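Side-chain contacts in probable amino acid aminotransferase (Mycobacterium tuberculosis, PDB 6Q1S), which is probably an aminotransferase of class IV, a pyridoxal-phosphate-dependent family, and binds PMP and 2-oxoglutaric acid: residues Leu36-Gly41 with Arg80-Thr85; Glu75-Arg80 with Ala107-Ser112. All coordinates share one frame; numbering follows the deposited sequence.

Interaction 1. Residues Leu36-Gly41 with Arg80-Thr85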
loop_
_atom_site.group_PDB
_atom_site.type_symbol
_atom_site.label_atom_id
_atom_site.label_comp_id
_atom_site.label_asym_id
_atom_site.label_seq_id
_atom_site.Cartn_x
_atom_site.Cartn_y
_atom_site.Cartn_z
ATOM N N LEU B 36 -10.472 -15.089 5.862
ATOM C CA LEU B 36 -10.994 -16.138 6.720
ATOM C C LEU B 36 -10.889 -17.474 6.004
ATOM O O LEU B 36 -10.948 -17.543 4.774
ATOM C CB LEU B 36 -12.458 -15.881 7.108
ATOM C CG LEU B 36 -12.791 -14.630 7.922
ATOM C CD1 LEU B 36 -12.957 -13.420 7.018
ATOM C CD2 LEU B 36 -14.045 -14.857 8.749
ATOM N N LEU B 37 -10.732 -18.533 6.789
ATOM C CA LEU B 37 -10.646 -19.890 6.270
ATOM C C LEU B 37 -11.963 -20.614 6.518
ATOM O O LEU B 37 -12.474 -20.616 7.643
ATOM C CB LEU B 37 -9.491 -20.651 6.921
ATOM C CG LEU B 37 -9.303 -22.109 6.495
ATOM C CD1 LEU B 37 -8.718 -22.196 5.093
ATOM C CD2 LEU B 37 -8.422 -22.842 7.494
ATOM N N VAL B 38 -12.513 -21.212 5.468
ATOM C CA VAL B 38 -13.689 -22.065 5.585
ATOM C C VAL B 38 -13.211 -23.502 5.739
ATOM O O VAL B 38 -12.559 -24.046 4.842
ATOM C CB VAL B 38 -14.614 -21.915 4.369
ATOM C CG1 VAL B 38 -15.731 -22.946 4.425
ATOM C CG2 VAL B 38 -15.194 -20.512 4.314
ATOM N N ARG B 39 -13.538 -24.119 6.872
ATOM C CA ARG B 39 -13.118 -25.485 7.155
ATOM C C ARG B 39 -14.249 -26.223 7.850
ATOM O O ARG B 39 -14.797 -25.732 8.842
ATOM C CB ARG B 39 -11.852 -25.515 8.023
ATOM C CG ARG B 39 -11.533 -26.889 8.594
ATOM C CD ARG B 39 -10.309 -26.865 9.499
ATOM N NE ARG B 39 -9.060 -26.898 8.740
ATOM C CZ ARG B 39 -7.858 -27.064 9.284
ATOM N NH1 ARG B 39 -7.736 -27.219 10.595
ATOM N NH2 ARG B 39 -6.777 -27.086 8.516
ATOM N N ASP B 40 -14.592 -27.398 7.318
ATOM C CA ASP B 40 -15.615 -28.272 7.892
ATOM C C ASP B 40 -16.949 -27.543 8.049
ATOM O O ASP B 40 -17.579 -27.564 9.108
ATOM C CB ASP B 40 -15.152 -28.869 9.224
ATOM C CG ASP B 40 -13.986 -29.826 9.060
ATOM O OD1 ASP B 40 -13.602 -30.476 10.055
ATOM O OD2 ASP B 40 -13.440 -29.915 7.940
ATOM N N GLY B 41 -17.372 -26.880 6.974
ATOM C CA GLY B 41 -18.713 -26.348 6.875
ATOM C C GLY B 41 -18.929 -24.948 7.407
ATOM O O GLY B 41 -20.062 -24.455 7.340
ATOM N N ARG B 80 -22.949 -21.191 0.567
ATOM C CA ARG B 80 -22.833 -21.419 -0.867
ATOM C C ARG B 80 -21.567 -22.196 -1.206
ATOM O O ARG B 80 -21.576 -23.051 -2.101
ATOM C CB ARG B 80 -22.853 -20.086 -1.609
ATOM C CG ARG B 80 -22.861 -20.220 -3.114
ATOM C CD ARG B 80 -24.200 -19.810 -3.693
ATOM N NE ARG B 80 -24.155 -19.771 -5.150
ATOM C CZ ARG B 80 -25.034 -19.121 -5.907
ATOM N NH1 ARG B 80 -24.912 -19.137 -7.227
ATOM N NH2 ARG B 80 -26.028 -18.449 -5.343
ATOM N N TRP B 81 -20.473 -21.926 -0.493
ATOM C CA TRP B 81 -19.231 -22.651 -0.745
ATOM C C TRP B 81 -19.304 -24.078 -0.218
ATOM O O TRP B 81 -18.867 -25.017 -0.894
ATOM C CB TRP B 81 -18.054 -21.907 -0.116
ATOM C CG TRP B 81 -16.741 -22.604 -0.298
ATOM C CD1 TRP B 81 -16.163 -23.501 0.554
ATOM C CD2 TRP B 81 -15.836 -22.458 -1.400
ATOM N NE1 TRP B 81 -14.958 -23.926 0.048
ATOM C CE2 TRP B 81 -14.735 -23.299 -1.150
ATOM C CE3 TRP B 81 -15.852 -21.699 -2.574
ATOM C CZ2 TRP B 81 -13.659 -23.403 -2.028
ATOM C CZ3 TRP B 81 -14.784 -21.803 -3.445
ATOM C CH2 TRP B 81 -13.703 -22.648 -3.168
ATOM N N VAL B 82 -19.840 -24.260 0.991
ATOM C CA VAL B 82 -19.920 -25.596 1.573
ATOM C C VAL B 82 -20.834 -26.486 0.740
ATOM O O VAL B 82 -20.587 -27.689 0.587
ATOM C CB VAL B 82 -20.391 -25.507 3.037
ATOM C CG1 VAL B 82 -20.560 -26.897 3.637
ATOM C CG2 VAL B 82 -19.412 -24.680 3.852
ATOM N N ALA B 83 -21.897 -25.909 0.179
ATOM C CA ALA B 83 -22.768 -26.672 -0.705
ATOM C C ALA B 83 -22.063 -27.035 -2.005
ATOM O O ALA B 83 -22.340 -28.092 -2.585
ATOM C CB ALA B 83 -24.045 -25.887 -0.998
ATOM N N SER B 84 -21.154 -26.180 -2.475
ATOM C CA SER B 84 -20.488 -26.417 -3.749
ATOM C C SER B 84 -19.345 -27.418 -3.633
ATOM O O SER B 84 -19.105 -28.185 -4.572
ATOM C CB SER B 84 -19.967 -25.095 -4.318
ATOM O OG SER B 84 -18.999 -24.517 -3.461
ATOM N N THR B 85 -18.631 -27.433 -2.510
ATOM C CA THR B 85 -17.470 -28.302 -2.379
ATOM C C THR B 85 -17.166 -28.528 -0.906
ATOM O O THR B 85 -17.539 -27.728 -0.043
ATOM C CB THR B 85 -16.242 -27.717 -3.089
ATOM O OG1 THR B 85 -15.119 -28.591 -2.912
ATOM C CG2 THR B 85 -15.908 -26.341 -2.531
#
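Val38, on the strand 31-39, meets Trp81 and Val82 at the C-terminal end of the helix 67-84; no hydrogen bond crosses the contact, which is made mostly of carbon. The branch that does the touching is Val38 CG1, placed anti to the backbone N (chi1 172°). It lies 3.9 Å from Trp81 CD1, approaching the pyrrole part of the indole at a slant, and 4.1 Å from Val82 CG2. One methyl is thus shared between two consecutive helix residues. Val82 turns its other contacts to the backbone of Gly41, in the loop: its CG2 sits 3.5 Å from Gly41 CA and 3.6 Å from Gly41 O, while its CG1 lies 3.8 Å from the same Gly41 CA. Gly41 has a positive phi, at which a CB would press on the preceding carbonyl O, and both methyls of Val82 rest against its bare CA.

The polar bonds run within the helix end rather than across the contact. Trp81 O accepts from Thr85 N and, at 2.6 Å, from Ser84 OG, which stands 26° off the carbonyl plane. Trp81 NE1 is hydrogen-bonded to Asp87 O, beyond the helix. On one face of the indole lies Thr85 CG2, about 3.5 Å above the plane and toward the rim.

With no hydrogen bond between the two segments, their fit here rests on close carbon packing, partly buried; the hydrogen bond from NE1 and the methyl of Thr85 probably help fix how the indole is turned toward Val38.

Interaction 2. Residues Glu75-Arg80 with Ala107-Ser112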
loop_
_atom_site.group_PDB
_atom_site.type_symbol
_atom_site.label_atom_id
_atom_site.label_comp_id
_atom_site.label_asym_id
_atom_site.label_seq_id
_atom_site.Cartn_x
_atom_site.Cartn_y
_atom_site.Cartn_z
ATOM N N GLU B 75 -22.271 -15.530 6.050
ATOM C CA GLU B 75 -23.061 -16.744 6.223
ATOM C C GLU B 75 -23.639 -17.217 4.897
ATOM O O GLU B 75 -23.670 -18.423 4.620
ATOM C CB GLU B 75 -24.176 -16.503 7.239
ATOM C CG GLU B 75 -25.112 -17.682 7.418
ATOM C CD GLU B 75 -24.528 -18.765 8.295
ATOM O OE1 GLU B 75 -23.475 -18.522 8.918
ATOM O OE2 GLU B 75 -25.123 -19.861 8.364
ATOM N N VAL B 76 -24.094 -16.284 4.063
ATOM C CA VAL B 76 -24.608 -16.649 2.747
ATOM C C VAL B 76 -23.487 -17.218 1.887
ATOM O O VAL B 76 -23.647 -18.257 1.235
ATOM C CB VAL B 76 -25.275 -15.432 2.080
ATOM C CG1 VAL B 76 -25.450 -15.669 0.590
ATOM C CG2 VAL B 76 -26.612 -15.131 2.740
ATOM N N ALA B 77 -22.332 -16.550 1.882
ATOM C CA ALA B 77 -21.203 -17.025 1.092
ATOM C C ALA B 77 -20.673 -18.352 1.621
ATOM O O ALA B 77 -20.264 -19.219 0.840
ATOM C CB ALA B 77 -20.094 -15.974 1.077
ATOM N N THR B 78 -20.676 -18.529 2.944
ATOM C CA THR B 78 -20.211 -19.785 3.527
ATOM C C THR B 78 -21.087 -20.952 3.090
ATOM O O THR B 78 -20.584 -21.977 2.618
ATOM C CB THR B 78 -20.175 -19.679 5.053
ATOM O OG1 THR B 78 -19.298 -18.613 5.437
ATOM C CG2 THR B 78 -19.679 -20.975 5.667
ATOM N N GLN B 79 -22.408 -20.814 3.240
ATOM C CA GLN B 79 -23.304 -21.906 2.877
ATOM C C GLN B 79 -23.273 -22.194 1.384
ATOM O O GLN B 79 -23.544 -23.325 0.966
ATOM C CB GLN B 79 -24.734 -21.577 3.304
ATOM C CG GLN B 79 -24.949 -21.501 4.797
ATOM C CD GLN B 79 -26.329 -20.987 5.146
ATOM O OE1 GLN B 79 -27.257 -21.067 4.341
ATOM N NE2 GLN B 79 -26.470 -20.443 6.347
ATOM N N ARG B 80 -22.949 -21.191 0.567
ATOM C CA ARG B 80 -22.833 -21.419 -0.867
ATOM C C ARG B 80 -21.567 -22.196 -1.206
ATOM O O ARG B 80 -21.576 -23.051 -2.101
ATOM C CB ARG B 80 -22.853 -20.086 -1.609
ATOM C CG ARG B 80 -22.861 -20.220 -3.114
ATOM C CD ARG B 80 -24.200 -19.810 -3.693
ATOM N NE ARG B 80 -24.155 -19.771 -5.150
ATOM C CZ ARG B 80 -25.034 -19.121 -5.907
ATOM N NH1 ARG B 80 -24.912 -19.137 -7.227
ATOM N NH2 ARG B 80 -26.028 -18.449 -5.343
ATOM N N ALA B 107 -18.161 -2.516 -0.263
ATOM C CA ALA B 107 -18.089 -3.609 0.698
ATOM C C ALA B 107 -18.666 -4.870 0.075
ATOM O O ALA B 107 -19.803 -4.856 -0.402
ATOM C CB ALA B 107 -18.848 -3.255 1.979
ATOM N N TYR B 108 -17.888 -5.952 0.074
ATOM C CA TYR B 108 -18.393 -7.227 -0.420
ATOM C C TYR B 108 -17.588 -8.363 0.196
ATOM O O TYR B 108 -16.545 -8.152 0.822
ATOM C CB TYR B 108 -18.367 -7.297 -1.952
ATOM C CG TYR B 108 -16.998 -7.197 -2.585
ATOM C CD1 TYR B 108 -16.451 -5.963 -2.914
ATOM C CD2 TYR B 108 -16.264 -8.338 -2.879
ATOM C CE1 TYR B 108 -15.204 -5.869 -3.503
ATOM C CE2 TYR B 108 -15.017 -8.252 -3.467
ATOM C CZ TYR B 108 -14.493 -7.016 -3.778
ATOM O OH TYR B 108 -13.253 -6.931 -4.366
ATOM N N VAL B 109 -18.095 -9.578 0.002
ATOM C CA VAL B 109 -17.499 -10.800 0.525
ATOM C C VAL B 109 -17.163 -11.709 -0.648
ATOM O O VAL B 109 -17.961 -11.852 -1.581
ATOM C CB VAL B 109 -18.454 -11.502 1.514
ATOM C CG1 VAL B 109 -18.023 -12.938 1.769
ATOM C CG2 VAL B 109 -18.532 -10.725 2.814
ATOM N N MET B 110 -15.981 -12.321 -0.602
ATOM C CA MET B 110 -15.481 -13.122 -1.710
ATOM C C MET B 110 -14.874 -14.418 -1.199
ATOM O O MET B 110 -14.071 -14.400 -0.261
ATOM C CB MET B 110 -14.442 -12.336 -2.515
ATOM C CG MET B 110 -13.794 -13.129 -3.623
ATOM S SD MET B 110 -12.874 -12.074 -4.754
ATOM C CE MET B 110 -11.983 -11.053 -3.585
ATOM N N VAL B 111 -15.253 -15.535 -1.818
ATOM C CA VAL B 111 -14.684 -16.842 -1.516
ATOM C C VAL B 111 -13.944 -17.340 -2.749
ATOM O O VAL B 111 -14.448 -17.232 -3.873
ATOM C CB VAL B 111 -15.768 -17.850 -1.083
ATOM C CG1 VAL B 111 -15.127 -19.060 -0.424
ATOM C CG2 VAL B 111 -16.769 -17.189 -0.151
ATOM N N SER B 112 -12.758 -17.894 -2.537
ATOM C CA SER B 112 -11.897 -18.367 -3.609
ATOM C C SER B 112 -11.220 -19.652 -3.159
ATOM O O SER B 112 -11.185 -19.953 -1.961
ATOM C CB SER B 112 -10.850 -17.310 -3.985
ATOM O OG SER B 112 -11.466 -16.163 -4.548
#
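A helix laid against one side of an antiparallel sheet is the setting in which Ala77, on the helix 67-84, meets Val109 and Val111 of the strand 106-113. All three side chains are buried and apolar, and no hydrogen bond passes between the two segments. The CB of Ala77 points at the strand and fits between the two valines. It lies 3.7 Å from Val109 CG1 and equally 3.7 Å from Val111 CG2, so a single methyl bridges two residues that, being two apart in the strand, face the same way. The valines offer different branches. Val109 uses the methyl anti to its backbone N (chi1 164°), Val111 the one that stands beside its N and anti to the carbonyl carbon. The latter, CG2, also comes within 4.2 Å of Ala77 O.

The small side chain of Ala77 is consistent with the close approach of the helix: the CA atoms of Ala77 and Val111 are 7.0 Å apart. In this smaller, N-terminal part of the class IV aminotransferase fold, the strand 106-113 runs between 3-6 and 89-96, and the helix fills the layer over its valine side. Val5 of the strand 3-6 also packs on Ala77, while Trp70 and Ala73, earlier in the helix, reach Val109.

Alternate residues point to the other side of the sheet, where the second subunit lies: Met110 packs on Val27 of that subunit, and Tyr108 OH is hydrogen-bonded to Ala21 O there.

Interactions 1 and 2 lie about 9 Å apart, centre to centre, and both join the helix 67-84 to the same five-stranded antiparallel sheet. Interaction 2 uses the middle of the helix and the strand 106-113; interaction 1 uses its C-terminal end and the strand 31-39, with 89-96 between the two strands. Along the chain the segments alternate: 36-41, 75-80, 80-85, 107-112, with Arg80 common to the two helix segments. They touch directly where Trp81 CE3 meets Val111 CG1 at 3.5 Å, making the indole a bridge between them. One helix thereby spans several strands of the sheet; on the other side, the strand 106-113 meets the second subunit.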